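Local structure of AvrA (Salmonella typhimurium, 6BE0) at residues 103-108 with 165-170; 125-130 with 195-200; 248-253 with 266-271. The protein probably acetylates serine and threonine residues of target proteins with acetyl-CoA, and binds inositol hexakisphosphate and coenzyme A as a YopJ-family effector. One frame throughout, in Å; residues are numbered along the deposited sequence.

Contact 1 of 3, residues 103-108 with 165-170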
loop_
_atom_site.group_PDB
_atom_site.type_symbol
_atom_site.label_atom_id
_atom_site.label_comp_id
_atom_site.label_asym_id
_atom_site.label_seq_id
_atom_site.Cartn_x
_atom_site.Cartn_y
_atom_site.Cartn_z
ATOM N N GLU A 103 -5.392 20.464 3.617
ATOM C CA GLU A 103 -5.888 21.059 2.378
ATOM C C GLU A 103 -7.090 20.295 1.844
ATOM O O GLU A 103 -8.112 20.887 1.499
ATOM C CB GLU A 103 -4.792 21.091 1.306
ATOM C CG GLU A 103 -4.226 22.472 1.015
ATOM C CD GLU A 103 -5.298 23.474 0.629
ATOM O OE1 GLU A 103 -5.556 24.403 1.423
ATOM O OE2 GLU A 103 -5.884 23.331 -0.464
ATOM N N THR A 104 -6.956 18.975 1.778
ATOM C CA THR A 104 -7.986 18.120 1.202
ATOM C C THR A 104 -9.301 18.252 1.966
ATOM O O THR A 104 -10.377 18.285 1.368
ATOM C CB THR A 104 -7.531 16.648 1.191
ATOM O OG1 THR A 104 -6.329 16.530 0.421
ATOM C CG2 THR A 104 -8.598 15.748 0.589
ATOM N N ARG A 105 -9.209 18.332 3.288
ATOM C CA ARG A 105 -10.389 18.531 4.121
ATOM C C ARG A 105 -11.018 19.895 3.845
ATOM O O ARG A 105 -12.238 20.018 3.752
ATOM C CB ARG A 105 -10.031 18.413 5.605
ATOM C CG ARG A 105 -11.233 18.478 6.537
ATOM C CD ARG A 105 -10.815 18.677 7.988
ATOM N NE ARG A 105 -11.937 19.115 8.815
ATOM C CZ ARG A 105 -12.347 20.376 8.921
ATOM N NH1 ARG A 105 -11.727 21.344 8.253
ATOM N NH2 ARG A 105 -13.380 20.676 9.696
ATOM N N MET A 106 -10.171 20.913 3.717
ATOM C CA MET A 106 -10.627 22.281 3.492
ATOM C C MET A 106 -11.394 22.423 2.182
ATOM O O MET A 106 -12.359 23.181 2.100
ATOM C CB MET A 106 -9.436 23.241 3.488
ATOM C CG MET A 106 -8.836 23.494 4.857
ATOM S SD MET A 106 -9.824 24.616 5.859
ATOM C CE MET A 106 -9.549 26.167 5.006
ATOM N N GLU A 107 -10.961 21.692 1.161
ATOM C CA GLU A 107 -11.548 21.814 -0.168
ATOM C C GLU A 107 -12.863 21.051 -0.297
ATOM O O GLU A 107 -13.525 21.120 -1.331
ATOM C CB GLU A 107 -10.559 21.322 -1.223
ATOM C CG GLU A 107 -9.310 22.182 -1.332
ATOM C CD GLU A 107 -8.396 21.744 -2.457
ATOM O OE1 GLU A 107 -8.765 20.806 -3.196
ATOM O OE2 GLU A 107 -7.308 22.338 -2.603
ATOM N N GLY A 108 -13.235 20.325 0.751
ATOM C CA GLY A 108 -14.510 19.630 0.783
ATOM C C GLY A 108 -14.438 18.218 0.238
ATOM O O GLY A 108 -15.457 17.532 0.147
ATOM N N GLU A 165 -1.617 20.136 13.028
ATOM C CA GLU A 165 -2.381 20.831 11.996
ATOM C C GLU A 165 -3.737 21.268 12.550
ATOM O O GLU A 165 -4.427 22.097 11.952
ATOM C CB GLU A 165 -2.570 19.940 10.766
ATOM C CG GLU A 165 -1.275 19.573 10.051
ATOM C CD GLU A 165 -0.612 20.764 9.379
ATOM O OE1 GLU A 165 0.635 20.845 9.409
ATOM O OE2 GLU A 165 -1.333 21.613 8.814
ATOM N N GLN A 166 -4.104 20.699 13.696
ATOM C CA GLN A 166 -5.341 21.040 14.394
ATOM C C GLN A 166 -6.573 20.939 13.498
ATOM O O GLN A 166 -7.188 21.948 13.150
ATOM C CB GLN A 166 -5.248 22.447 14.990
ATOM C CG GLN A 166 -4.193 22.576 16.075
ATOM C CD GLN A 166 -4.410 23.787 16.962
ATOM O OE1 GLN A 166 -4.866 23.661 18.098
ATOM N NE2 GLN A 166 -4.079 24.966 16.448
ATOM N N LEU A 167 -6.917 19.711 13.125
ATOM C CA LEU A 167 -8.162 19.433 12.426
ATOM C C LEU A 167 -9.215 19.000 13.443
ATOM O O LEU A 167 -8.969 18.088 14.230
ATOM C CB LEU A 167 -7.967 18.342 11.371
ATOM C CG LEU A 167 -7.360 18.757 10.029
ATOM C CD1 LEU A 167 -5.986 19.382 10.206
ATOM C CD2 LEU A 167 -7.287 17.551 9.106
ATOM N N PRO A 168 -10.391 19.646 13.437
ATOM C CA PRO A 168 -11.413 19.224 14.399
ATOM C C PRO A 168 -11.952 17.835 14.087
ATOM O O PRO A 168 -12.054 17.477 12.913
ATOM C CB PRO A 168 -12.504 20.281 14.236
ATOM C CG PRO A 168 -12.358 20.750 12.833
ATOM C CD PRO A 168 -10.886 20.705 12.538
ATOM N N ASP A 169 -12.287 17.075 15.126
ATOM C CA ASP A 169 -12.848 15.737 14.973
ATOM C C ASP A 169 -12.071 14.896 13.960
ATOM O O ASP A 169 -12.658 14.269 13.076
ATOM C CB ASP A 169 -14.319 15.833 14.563
ATOM C CG ASP A 169 -15.172 16.508 15.620
ATOM O OD1 ASP A 169 -15.472 15.859 16.645
ATOM O OD2 ASP A 169 -15.545 17.685 15.428
ATOM N N CYS A 170 -10.748 14.898 14.100
ATOM C CA CYS A 170 -9.862 14.151 13.213
ATOM C C CYS A 170 -9.255 12.967 13.958
ATOM O O CYS A 170 -8.615 13.141 14.996
ATOM C CB CYS A 170 -8.762 15.067 12.672
ATOM S SG CYS A 170 -7.656 14.293 11.478
#

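Contact 2 of 3, residues 125-130 with 195-200. With IHP (inositol hexakisphosphate), chain B.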
loop_
_atom_site.group_PDB
_atom_site.type_symbol
_atom_site.label_atom_id
_atom_site.label_comp_id
_atom_site.label_asym_id
_atom_site.label_seq_id
_atom_site.Cartn_x
_atom_site.Cartn_y
_atom_site.Cartn_z
ATOM N N ILE A 125 8.025 4.425 1.468
ATOM C CA ILE A 125 6.758 4.880 0.919
ATOM C C ILE A 125 5.600 4.057 1.473
ATOM O O ILE A 125 5.542 2.843 1.274
ATOM C CB ILE A 125 6.768 4.803 -0.622
ATOM C CG1 ILE A 125 7.838 5.747 -1.180
ATOM C CG2 ILE A 125 5.397 5.159 -1.191
ATOM C CD1 ILE A 125 8.115 5.567 -2.657
ATOM N N SER A 126 4.692 4.729 2.175
ATOM C CA SER A 126 3.472 4.107 2.683
ATOM C C SER A 126 2.258 4.705 1.983
ATOM O O SER A 126 2.389 5.648 1.202
ATOM C CB SER A 126 3.351 4.296 4.195
ATOM O OG SER A 126 4.470 3.753 4.871
ATOM N N VAL A 127 1.082 4.154 2.265
ATOM C CA VAL A 127 -0.162 4.684 1.718
ATOM C C VAL A 127 -1.119 5.056 2.846
ATOM O O VAL A 127 -1.255 4.326 3.828
ATOM C CB VAL A 127 -0.842 3.678 0.760
ATOM C CG1 VAL A 127 -1.217 2.393 1.484
ATOM C CG2 VAL A 127 -2.066 4.309 0.104
ATOM N N VAL A 128 -1.768 6.207 2.697
ATOM C CA VAL A 128 -2.738 6.696 3.669
ATOM C C VAL A 128 -4.110 6.794 3.019
ATOM O O VAL A 128 -4.232 7.319 1.915
ATOM C CB VAL A 128 -2.342 8.082 4.224
ATOM C CG1 VAL A 128 -3.403 8.606 5.192
ATOM C CG2 VAL A 128 -0.985 8.020 4.901
ATOM N N ASP A 129 -5.136 6.289 3.699
ATOM C CA ASP A 129 -6.507 6.442 3.225
ATOM C C ASP A 129 -7.213 7.537 4.014
ATOM O O ASP A 129 -7.180 7.550 5.246
ATOM C CB ASP A 129 -7.281 5.129 3.335
ATOM C CG ASP A 129 -8.556 5.130 2.503
ATOM O OD1 ASP A 129 -8.605 5.839 1.474
ATOM O OD2 ASP A 129 -9.509 4.415 2.872
ATOM N N PHE A 130 -7.848 8.446 3.283
ATOM C CA PHE A 130 -8.507 9.615 3.858
ATOM C C PHE A 130 -10.004 9.560 3.563
ATOM O O PHE A 130 -10.414 9.390 2.416
ATOM C CB PHE A 130 -7.880 10.896 3.295
ATOM C CG PHE A 130 -8.590 12.158 3.694
ATOM C CD1 PHE A 130 -8.185 12.875 4.808
ATOM C CD2 PHE A 130 -9.647 12.637 2.941
ATOM C CE1 PHE A 130 -8.833 14.042 5.168
ATOM C CE2 PHE A 130 -10.298 13.801 3.296
ATOM C CZ PHE A 130 -9.892 14.505 4.411
ATOM N N LYS A 195 -4.883 1.992 -5.098
ATOM C CA LYS A 195 -5.927 1.750 -6.084
ATOM C C LYS A 195 -7.004 0.822 -5.525
ATOM O O LYS A 195 -8.180 0.965 -5.850
ATOM C CB LYS A 195 -5.324 1.171 -7.368
ATOM C CG LYS A 195 -4.932 2.238 -8.388
ATOM C CD LYS A 195 -3.536 2.024 -8.963
ATOM C CE LYS A 195 -3.473 0.831 -9.902
ATOM N NZ LYS A 195 -2.132 0.714 -10.549
ATOM N N LYS A 196 -6.602 -0.119 -4.677
ATOM C CA LYS A 196 -7.554 -1.027 -4.044
ATOM C C LYS A 196 -8.397 -0.310 -2.989
ATOM O O LYS A 196 -9.561 -0.655 -2.780
ATOM C CB LYS A 196 -6.824 -2.215 -3.411
ATOM C CG LYS A 196 -6.239 -3.199 -4.416
ATOM C CD LYS A 196 -7.333 -3.936 -5.177
ATOM C CE LYS A 196 -6.758 -4.955 -6.149
ATOM N NZ LYS A 196 -6.025 -4.309 -7.276
ATOM N N LEU A 197 -7.810 0.683 -2.326
ATOM C CA LEU A 197 -8.540 1.482 -1.346
ATOM C C LEU A 197 -9.735 2.173 -2.001
ATOM O O LEU A 197 -10.760 2.407 -1.359
ATOM C CB LEU A 197 -7.622 2.521 -0.696
ATOM C CG LEU A 197 -6.613 2.009 0.334
ATOM C CD1 LEU A 197 -5.596 3.093 0.666
ATOM C CD2 LEU A 197 -7.313 1.532 1.596
ATOM N N GLN A 198 -9.592 2.497 -3.282
ATOM C CA GLN A 198 -10.675 3.105 -4.048
ATOM C C GLN A 198 -11.722 2.064 -4.432
ATOM O O GLN A 198 -12.918 2.276 -4.243
ATOM C CB GLN A 198 -10.117 3.786 -5.303
ATOM C CG GLN A 198 -11.130 3.999 -6.427
ATOM C CD GLN A 198 -12.348 4.782 -5.985
ATOM O OE1 GLN A 198 -12.317 5.480 -4.971
ATOM N NE2 GLN A 198 -13.433 4.667 -6.745
ATOM N N LEU A 199 -11.261 0.942 -4.973
ATOM C CA LEU A 199 -12.152 -0.092 -5.486
ATOM C C LEU A 199 -12.926 -0.796 -4.373
ATOM O O LEU A 199 -14.033 -1.289 -4.594
ATOM C CB LEU A 199 -11.350 -1.116 -6.290
ATOM C CG LEU A 199 -10.620 -0.545 -7.507
ATOM C CD1 LEU A 199 -9.540 -1.502 -7.987
ATOM C CD2 LEU A 199 -11.607 -0.243 -8.625
ATOM N N GLU A 200 -12.337 -0.836 -3.181
ATOM C CA GLU A 200 -12.956 -1.492 -2.032
ATOM C C GLU A 200 -13.560 -0.459 -1.088
ATOM O O GLU A 200 -13.571 -0.650 0.128
ATOM C CB GLU A 200 -11.928 -2.345 -1.285
ATOM C CG GLU A 200 -11.236 -3.397 -2.142
ATOM C CD GLU A 200 -12.145 -4.552 -2.515
ATOM O OE1 GLU A 200 -13.340 -4.524 -2.146
ATOM O OE2 GLU A 200 -11.657 -5.495 -3.176
HETATM C C1 IHP B . -6.606 -5.087 -12.053
HETATM C C2 IHP B . -5.353 -4.822 -11.228
HETATM C C3 IHP B . -4.514 -6.080 -11.082
HETATM C C4 IHP B . -4.199 -6.677 -12.438
HETATM C C5 IHP B . -5.501 -7.089 -13.099
HETATM C C6 IHP B . -6.377 -5.869 -13.345
HETATM O O11 IHP B . -7.221 -3.843 -12.336
HETATM P P1 IHP B . -8.505 -3.429 -11.484
HETATM O O21 IHP B . -8.444 -1.951 -11.171
HETATM O O31 IHP B . -8.554 -4.195 -10.179
HETATM O O41 IHP B . -9.745 -3.721 -12.287
HETATM O O12 IHP B . -4.578 -3.759 -11.826
HETATM P P2 IHP B . -4.357 -2.402 -11.039
HETATM O O22 IHP B . -5.676 -1.834 -10.572
HETATM O O32 IHP B . -3.481 -2.623 -9.830
HETATM O O42 IHP B . -3.693 -1.397 -11.954
HETATM O O13 IHP B . -3.314 -5.784 -10.366
HETATM P P3 IHP B . -3.125 -6.362 -8.894
HETATM O O23 IHP B . -2.447 -5.329 -8.026
HETATM O O33 IHP B . -4.455 -6.724 -8.275
HETATM O O43 IHP B . -2.256 -7.592 -8.945
HETATM O O14 IHP B . -3.267 -7.767 -12.313
HETATM P P4 IHP B . -3.624 -9.204 -11.675
HETATM O O24 IHP B . -2.515 -9.622 -10.737
HETATM O O34 IHP B . -4.925 -9.175 -10.905
HETATM O O44 IHP B . -3.712 -10.236 -12.766
HETATM O O15 IHP B . -5.276 -7.784 -14.327
HETATM P P5 IHP B . -6.309 -8.899 -14.772
HETATM O O25 IHP B . -7.597 -8.757 -13.989
HETATM O O35 IHP B . -6.597 -8.743 -16.245
HETATM O O45 IHP B . -5.744 -10.276 -14.527
HETATM O O16 IHP B . -5.796 -5.037 -14.348
HETATM P P6 IHP B . -6.680 -4.559 -15.547
HETATM O O26 IHP B . -5.804 -3.952 -16.612
HETATM O O36 IHP B . -7.433 -5.727 -16.130
HETATM O O46 IHP B . -7.666 -3.514 -15.085
HETATM O O HOH W 1 -11.172 3.911 0.810
#

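Contact 3 of 3, residues 248-253 with 266-271. With IHP (inositol hexakisphosphate), chain B.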
loop_
_atom_site.group_PDB
_atom_site.type_symbol
_atom_site.label_atom_id
_atom_site.label_comp_id
_atom_site.label_asym_id
_atom_site.label_seq_id
_atom_site.Cartn_x
_atom_site.Cartn_y
_atom_site.Cartn_z
ATOM N N GLU A 248 -2.864 -17.337 7.384
ATOM C CA GLU A 248 -3.353 -16.608 8.545
ATOM C C GLU A 248 -4.552 -15.743 8.177
ATOM O O GLU A 248 -5.442 -15.521 8.997
ATOM C CB GLU A 248 -2.240 -15.746 9.143
ATOM C CG GLU A 248 -1.120 -16.551 9.784
ATOM C CD GLU A 248 0.089 -15.703 10.128
ATOM O OE1 GLU A 248 -0.027 -14.458 10.095
ATOM O OE2 GLU A 248 1.154 -16.287 10.427
ATOM N N TYR A 249 -4.575 -15.258 6.939
ATOM C CA TYR A 249 -5.672 -14.415 6.482
ATOM C C TYR A 249 -6.938 -15.229 6.224
ATOM O O TYR A 249 -8.033 -14.820 6.608
ATOM C CB TYR A 249 -5.285 -13.651 5.215
ATOM C CG TYR A 249 -6.424 -12.821 4.664
ATOM C CD1 TYR A 249 -6.829 -11.656 5.300
ATOM C CD2 TYR A 249 -7.102 -13.208 3.517
ATOM C CE1 TYR A 249 -7.871 -10.900 4.810
ATOM C CE2 TYR A 249 -8.148 -12.457 3.019
ATOM C CZ TYR A 249 -8.527 -11.303 3.669
ATOM O OH TYR A 249 -9.566 -10.550 3.176
ATOM N N VAL A 250 -6.787 -16.378 5.572
ATOM C CA VAL A 250 -7.932 -17.222 5.241
ATOM C C VAL A 250 -8.528 -17.878 6.485
ATOM O O VAL A 250 -9.686 -18.289 6.479
ATOM C CB VAL A 250 -7.554 -18.325 4.234
ATOM C CG1 VAL A 250 -7.107 -17.712 2.916
ATOM C CG2 VAL A 250 -6.469 -19.215 4.805
ATOM N N GLU A 251 -7.734 -17.987 7.544
ATOM C CA GLU A 251 -8.238 -18.507 8.809
ATOM C C GLU A 251 -9.203 -17.503 9.427
ATOM O O GLU A 251 -10.093 -17.872 10.193
ATOM C CB GLU A 251 -7.090 -18.817 9.771
ATOM C CG GLU A 251 -6.437 -20.173 9.529
ATOM C CD GLU A 251 -5.224 -20.405 10.408
ATOM O OE1 GLU A 251 -5.134 -19.766 11.479
ATOM O OE2 GLU A 251 -4.360 -21.224 10.029
ATOM N N ALA A 252 -9.019 -16.232 9.081
ATOM C CA ALA A 252 -9.922 -15.170 9.509
ATOM C C ALA A 252 -11.022 -14.940 8.474
ATOM O O ALA A 252 -12.023 -14.281 8.756
ATOM C CB ALA A 252 -9.147 -13.885 9.752
ATOM N N ASN A 253 -10.821 -15.483 7.275
ATOM C CA ASN A 253 -11.782 -15.359 6.184
ATOM C C ASN A 253 -11.827 -16.642 5.355
ATOM O O ASN A 253 -11.266 -16.689 4.262
ATOM C CB ASN A 253 -11.429 -14.170 5.285
ATOM C CG ASN A 253 -11.301 -12.871 6.055
ATOM O OD1 ASN A 253 -10.245 -12.565 6.607
ATOM N ND2 ASN A 253 -12.379 -12.094 6.089
ATOM N N GLU A 266 -8.504 -17.018 -11.309
ATOM C CA GLU A 266 -7.670 -17.783 -10.388
ATOM C C GLU A 266 -7.879 -17.282 -8.966
ATOM O O GLU A 266 -8.030 -16.085 -8.731
ATOM C CB GLU A 266 -6.191 -17.697 -10.780
ATOM C CG GLU A 266 -5.681 -16.293 -11.059
ATOM C CD GLU A 266 -4.227 -16.282 -11.510
ATOM O OE1 GLU A 266 -3.597 -15.205 -11.473
ATOM O OE2 GLU A 266 -3.717 -17.350 -11.907
ATOM N N THR A 267 -7.899 -18.215 -8.021
ATOM C CA THR A 267 -8.142 -17.883 -6.627
ATOM C C THR A 267 -6.934 -17.183 -6.019
ATOM O O THR A 267 -5.890 -17.056 -6.661
ATOM C CB THR A 267 -8.466 -19.140 -5.799
ATOM O OG1 THR A 267 -7.310 -19.985 -5.733
ATOM C CG2 THR A 267 -9.622 -19.910 -6.423
ATOM N N LEU A 268 -7.088 -16.724 -4.781
ATOM C CA LEU A 268 -5.999 -16.090 -4.050
ATOM C C LEU A 268 -4.789 -17.016 -3.977
ATOM O O LEU A 268 -3.654 -16.592 -4.196
ATOM C CB LEU A 268 -6.459 -15.707 -2.641
ATOM C CG LEU A 268 -5.433 -15.020 -1.739
ATOM C CD1 LEU A 268 -5.087 -13.637 -2.271
ATOM C CD2 LEU A 268 -5.959 -14.940 -0.315
ATOM N N TYR A 269 -5.041 -18.285 -3.673
ATOM C CA TYR A 269 -3.979 -19.280 -3.583
ATOM C C TYR A 269 -3.404 -19.620 -4.953
ATOM O O TYR A 269 -2.189 -19.720 -5.115
ATOM C CB TYR A 269 -4.498 -20.560 -2.920
ATOM C CG TYR A 269 -4.518 -20.550 -1.404
ATOM C CD1 TYR A 269 -3.622 -19.779 -0.672
ATOM C CD2 TYR A 269 -5.429 -21.330 -0.706
ATOM C CE1 TYR A 269 -3.640 -19.780 0.705
ATOM C CE2 TYR A 269 -5.453 -21.337 0.672
ATOM C CZ TYR A 269 -4.556 -20.562 1.371
ATOM O OH TYR A 269 -4.575 -20.567 2.743
ATOM N N GLU A 270 -4.282 -19.810 -5.934
ATOM C CA GLU A 270 -3.847 -20.155 -7.282
ATOM C C GLU A 270 -2.969 -19.053 -7.863
ATOM O O GLU A 270 -2.001 -19.331 -8.570
ATOM C CB GLU A 270 -5.053 -20.408 -8.190
ATOM C CG GLU A 270 -5.730 -21.752 -7.960
ATOM C CD GLU A 270 -6.848 -22.021 -8.949
ATOM O OE1 GLU A 270 -7.379 -21.050 -9.528
ATOM O OE2 GLU A 270 -7.192 -23.206 -9.151
ATOM N N ARG A 271 -3.306 -17.805 -7.556
ATOM C CA ARG A 271 -2.520 -16.676 -8.035
ATOM C C ARG A 271 -1.165 -16.604 -7.336
ATOM O O ARG A 271 -0.154 -16.293 -7.965
ATOM C CB ARG A 271 -3.269 -15.357 -7.830
ATOM C CG ARG A 271 -2.340 -14.161 -7.884
ATOM C CD ARG A 271 -3.050 -12.837 -8.077
ATOM N NE ARG A 271 -2.107 -11.740 -7.880
ATOM C CZ ARG A 271 -1.115 -11.444 -8.714
ATOM N NH1 ARG A 271 -0.929 -12.153 -9.820
ATOM N NH2 ARG A 271 -0.302 -10.436 -8.442
HETATM C C1 IHP B . -6.606 -5.087 -12.053
HETATM C C2 IHP B . -5.353 -4.822 -11.228
HETATM C C3 IHP B . -4.514 -6.080 -11.082
HETATM C C4 IHP B . -4.199 -6.677 -12.438
HETATM C C5 IHP B . -5.501 -7.089 -13.099
HETATM C C6 IHP B . -6.377 -5.869 -13.345
HETATM O O11 IHP B . -7.221 -3.843 -12.336
HETATM P P1 IHP B . -8.505 -3.429 -11.484
HETATM O O21 IHP B . -8.444 -1.951 -11.171
HETATM O O31 IHP B . -8.554 -4.195 -10.179
HETATM O O41 IHP B . -9.745 -3.721 -12.287
HETATM O O12 IHP B . -4.578 -3.759 -11.826
HETATM P P2 IHP B . -4.357 -2.402 -11.039
HETATM O O22 IHP B . -5.676 -1.834 -10.572
HETATM O O32 IHP B . -3.481 -2.623 -9.830
HETATM O O42 IHP B . -3.693 -1.397 -11.954
HETATM O O13 IHP B . -3.314 -5.784 -10.366
HETATM P P3 IHP B . -3.125 -6.362 -8.894
HETATM O O23 IHP B . -2.447 -5.329 -8.026
HETATM O O33 IHP B . -4.455 -6.724 -8.275
HETATM O O43 IHP B . -2.256 -7.592 -8.945
HETATM O O14 IHP B . -3.267 -7.767 -12.313
HETATM P P4 IHP B . -3.624 -9.204 -11.675
HETATM O O24 IHP B . -2.515 -9.622 -10.737
HETATM O O34 IHP B . -4.925 -9.175 -10.905
HETATM O O44 IHP B . -3.712 -10.236 -12.766
HETATM O O15 IHP B . -5.276 -7.784 -14.327
HETATM P P5 IHP B . -6.309 -8.899 -14.772
HETATM O O25 IHP B . -7.597 -8.757 -13.989
HETATM O O35 IHP B . -6.597 -8.743 -16.245
HETATM O O45 IHP B . -5.744 -10.276 -14.527
HETATM O O16 IHP B . -5.796 -5.037 -14.348
HETATM P P6 IHP B . -6.680 -4.559 -15.547
HETATM O O26 IHP B . -5.804 -3.952 -16.612
HETATM O O36 IHP B . -7.433 -5.727 -16.130
HETATM O O46 IHP B . -7.666 -3.514 -15.085
#

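Contact 1 of 3, residues 103-108 with 165-170
Arg105 takes the N-H of Gly108 on its carbonyl O, N to O 3.2 Å, while its side chain leaves the helix end and reaches across to Leu167 and Pro168. Arg105 sits in the last turn, which Gly108, with positive phi (90°), ends in a Schellman motif. With CG anti to the backbone N (chi1 -175°) and the chain stretched out as far as NE, the guanidinium is carried well clear of the helix. No hydrogen bond spans the gap; the contact is van der Waals packing. The methylene shaft runs alongside Leu167 in the opposite sense, Arg105 CD lying 3.9 Å from Leu167 CD2. Farther out, the proline ring covers part of one guanidinium face: Pro168 CD sits 3.7 Å above the Arg105 guanidinium plane, displaced toward the rim. The nearest approach is Arg105 NH2 to Pro168 CG, 3.3 Å. This is a surface contact, away from the ligand sites. It joins the end of helix 94-106 to the loop between helix 151-164 and strand 170-176. Leu167 also packs on Ile101 and Lys102, and Lys102 NZ donates to Glu165 O. Asp169 bonds by its backbone to Thr137 of strand 136-143, and Arg105 rests on Thr137 and on Phe130 of strand 125-133.

Contact 2 of 3, residues 125-130 with 195-200
This contact packs helix 186-199 on the central mixed sheet of a YopJ-family acetyltransferase, whose family belongs to the Peptidase_CA clan: Leu197 of the helix lies against Val127 and Asp129 of strand 125-133. These two strand residues are two apart, so both present their side chains to the helix, and one leucine branch lies between them. Leu197 CD1 is 3.8 Å from Val127 CG2 and equally 3.8 Å from Asp129 CB. The acid's chi1 of -164° swings the carboxylate beside its own carbonyl carbon, where the other branch, Leu197 CD2, slides past it, 3.8 Å from Asp129 OD2. Buried, it is well satisfied: OD1 forms a salt bridge with Arg113 NE, and OD2 receives His208 NE2. A water lies 2.7 Å from both Asp129 OD2 and Leu197 O and can donate to either, though it has more acceptors near it than protons. With Arg113 and His208 beside it, the carboxylate is probably charged. On another side of the same turn, Lys195 and Lys196 bend round to inositol hexakisphosphate, joining Lys238, His239, Lys263 and Lys291 there. Lys195 NZ makes a weak bond to phosphate oxygen O42 and a salt bridge with Glu295. Lys196 NZ bonds to O33 at 3.0 Å, and the methyl Leu199 CD1 comes within 3.4 Å of O21.

Contact 3 of 3, residues 248-253 with 266-271
Helix 243-252 and the start of helix 268-273 face each other at a fair distance, with the CA atoms of Val250 and Leu268 9.6 Å apart, so side chains alone bridge the space. Val250 does most of the touching. Tyr269 approaches it from the opposite direction, its ring oblique to Val250 CG1, which lies 4.1 Å from Tyr269 CZ; the modelled 3.1 Å between Val250 CG2 and Tyr269 OH is doubtfully short. With CG anti to the carbonyl carbon (chi1 -83°), the tyrosine turns its phenol toward the valine, where its OH also makes a weak hydrogen bond with Asn247 OD1. Leu268 CD2 is 4.4 Å from Val250 CG1 and touches Tyr249 CD2 as well. Tyr249 is held from elsewhere, its ring stacked on Tyr237 and its hydroxyl bonded to Leu232 O. The second helix opens with reciprocal bonds: Glu270 N donates to Thr267 OG1 at 3.0 Å, and Thr267 N to Glu270 OE1 at 3.3 Å, reaching it on the anti side, tilted 31° out of the carboxylate plane. Arg271 leaves in an extended chain and lays a guanidinium face under inositol hexakisphosphate, whose O24 is 3.0 Å above the centre of the Arg271 group. Apolar side chains thus join the two helices, and the second starts with a capping box and sends Arg271 to the phosphates.

In the fold
From the N terminus, residues 103-108 come first and wait for 165-170, so contact 1 closes a loop holding three sheet strands and helix 151-164. Segment 125-130 lies within that loop, yet its partner 195-200 follows later: contacts 1 and 2 cross. Contact 2 closes the stretch between 130 and 195, joining strand 125-133 to helix 186-199. The two meet where Thr104 CG2 packs on Phe130 CE2 at 3.7 Å, joining the end of helix 94-106 to the sheet. Contact 3 opens later, across the chain's centre from contact 1, and closes a short loop of twelve residues. Contacts 2 and 3 both reach inositol hexakisphosphate, which links the sheet-bound helix to the one starting at 268.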